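PDB 6TLX: protein kinase from Perkinsela sp. CCAP 1560/4, which is the kinetochore protein KKT2a, whose zinc-binding central domain probably serves to localise it to centromeres. Local coordinates for residues 34-39 against 88-93. Numbering follows the deposited sequence.
Sequences AFPKLN and FYHCHC. With ZN (zinc ion), chain C.
Pro36 lies against two aromatic residues of strand 88-90, Phe88 and His90, where the loop that follows strand 30-32 folds over the small three-stranded antiparallel sheet of this zinc-finger domain. Strand 88-90 is the middle strand of that sheet, and its alternate residues Phe88 and His90 both direct their side chains to the loop. From CB, which points to the strand, the proline ring carries CG over the centre of the imidazole of His90. This is a CH-pi contact, with CG 4.0 Å from the ring centroid and 11° off the ring normal. The next ring atom, CD, turns to the other neighbour and meets the edge of the Phe88 ring in its plane, with Pro36 CD 3.6 Å from Phe88 CZ. An alanine in place of Pro36 would probably leave the imidazole face and the tip of Phe88 without these CG and CD contacts, opening a gap beneath the loop. The imidazole is held from elsewhere as well: its ND1 is hydrogen-bonded to Asp96, and the ring of Tyr48 meets it nearly perpendicularly. The CG of His90 lies anti to the backbone N (chi1 176°), on a CB that points to the loop. Phe35 adds a second apolar contact beside Pro36, its ring edge approaching Phe88 with the two planes inclined at 58°. The Phe88 ring also stacks with Phe52, so it joins the loop to a residue of the separate two-stranded sheet. Just beyond the strand the chain enters one of the domain's two zinc sites, where Cys91 and Cys93 share the ion with Cys23 and His27. At the Phe35 end the closest approach is 3.6 Å, from Phe35 CD1 to Phe88 CE1.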
# COMPACT_ATOMS: atom_id res chain seq x y z
N ALA A 34 -5.44 11.91 4.39
CA ALA A 34 -6.37 12.91 3.88
C ALA A 34 -6.01 13.20 2.43
O ALA A 34 -4.83 13.18 2.05
CB ALA A 34 -6.29 14.20 4.68
N PHE A 35 -7.03 13.50 1.61
CA PHE A 35 -6.85 13.81 0.20
C PHE A 35 -5.87 14.98 0.01
O PHE A 35 -5.88 15.92 0.80
CB PHE A 35 -8.21 14.09 -0.46
CG PHE A 35 -9.14 12.91 -0.54
CD1 PHE A 35 -8.67 11.65 -0.86
CD2 PHE A 35 -10.51 13.07 -0.33
CE1 PHE A 35 -9.54 10.57 -0.95
CE2 PHE A 35 -11.37 11.98 -0.42
CZ PHE A 35 -10.88 10.74 -0.71
N PRO A 36 -4.94 14.87 -0.95
CA PRO A 36 -3.92 15.92 -1.10
C PRO A 36 -4.36 17.22 -1.75
O PRO A 36 -5.38 17.27 -2.46
CB PRO A 36 -2.84 15.22 -1.93
CG PRO A 36 -3.59 14.25 -2.75
CD PRO A 36 -4.74 13.78 -1.92
N LYS A 37 -3.57 18.29 -1.53
CA LYS A 37 -3.84 19.60 -2.12
C LYS A 37 -3.23 19.70 -3.54
O LYS A 37 -2.34 18.91 -3.88
CB LYS A 37 -3.28 20.71 -1.21
N LEU A 38 -3.66 20.69 -4.37
CA LEU A 38 -3.15 20.90 -5.73
C LEU A 38 -1.63 20.79 -5.84
O LEU A 38 -1.10 20.29 -6.83
CB LEU A 38 -3.55 22.28 -6.28
CG LEU A 38 -5.00 22.55 -6.66
CD1 LEU A 38 -5.08 23.76 -7.57
CD2 LEU A 38 -5.64 21.39 -7.41
N ASN A 39 -0.96 21.26 -4.82
CA ASN A 39 0.48 21.34 -4.68
C ASN A 39 1.17 19.96 -4.59
O ASN A 39 2.38 19.88 -4.82
CB ASN A 39 0.76 22.22 -3.43
CG ASN A 39 2.19 22.34 -2.93
OD1 ASN A 39 2.47 22.22 -1.72
ND2 ASN A 39 3.13 22.60 -3.84
N PHE A 88 -4.90 6.04 1.64
CA PHE A 88 -4.57 5.54 0.32
C PHE A 88 -3.11 5.86 -0.00
O PHE A 88 -2.41 6.45 0.82
CB PHE A 88 -5.53 6.10 -0.72
CG PHE A 88 -5.31 7.55 -1.10
CD1 PHE A 88 -5.73 8.57 -0.27
CD2 PHE A 88 -4.76 7.89 -2.33
CE1 PHE A 88 -5.58 9.90 -0.64
CE2 PHE A 88 -4.59 9.21 -2.68
CZ PHE A 88 -5.01 10.21 -1.84
N TYR A 89 -2.63 5.46 -1.18
CA TYR A 89 -1.26 5.76 -1.57
C TYR A 89 -1.31 6.67 -2.77
O TYR A 89 -2.05 6.42 -3.71
CB TYR A 89 -0.48 4.48 -1.87
CG TYR A 89 -0.56 3.47 -0.76
CD1 TYR A 89 -1.65 2.61 -0.65
CD2 TYR A 89 0.46 3.34 0.17
CE1 TYR A 89 -1.72 1.65 0.35
CE2 TYR A 89 0.40 2.40 1.19
CZ TYR A 89 -0.68 1.54 1.26
OH TYR A 89 -0.76 0.58 2.24
N HIS A 90 -0.56 7.75 -2.72
CA HIS A 90 -0.52 8.73 -3.79
C HIS A 90 0.90 8.92 -4.24
O HIS A 90 1.84 8.77 -3.47
CB HIS A 90 -1.07 10.06 -3.28
CG HIS A 90 -1.00 11.20 -4.25
ND1 HIS A 90 -1.79 11.25 -5.38
CD2 HIS A 90 -0.32 12.37 -4.14
CE1 HIS A 90 -1.53 12.41 -5.96
NE2 HIS A 90 -0.66 13.13 -5.25
N CYS A 91 1.05 9.22 -5.53
CA CYS A 91 2.34 9.49 -6.12
C CYS A 91 2.27 10.87 -6.68
O CYS A 91 1.18 11.31 -7.07
CB CYS A 91 2.69 8.48 -7.20
SG CYS A 91 4.39 8.61 -7.78
N HIS A 92 3.42 11.57 -6.74
CA HIS A 92 3.43 12.93 -7.30
C HIS A 92 3.02 12.92 -8.74
O HIS A 92 2.20 13.75 -9.13
CB HIS A 92 4.77 13.58 -7.18
CG HIS A 92 5.92 12.79 -7.66
ND1 HIS A 92 6.57 11.90 -6.82
CD2 HIS A 92 6.62 12.89 -8.81
CE1 HIS A 92 7.62 11.47 -7.50
NE2 HIS A 92 7.70 12.04 -8.71
N CYS A 93 3.46 11.89 -9.49
CA CYS A 93 3.07 11.71 -10.87
C CYS A 93 1.57 11.65 -11.10
O CYS A 93 1.16 11.71 -12.24
CB CYS A 93 3.76 10.48 -11.46
SG CYS A 93 3.02 8.90 -10.97
ZN ZN C . 4.66 7.94 -9.97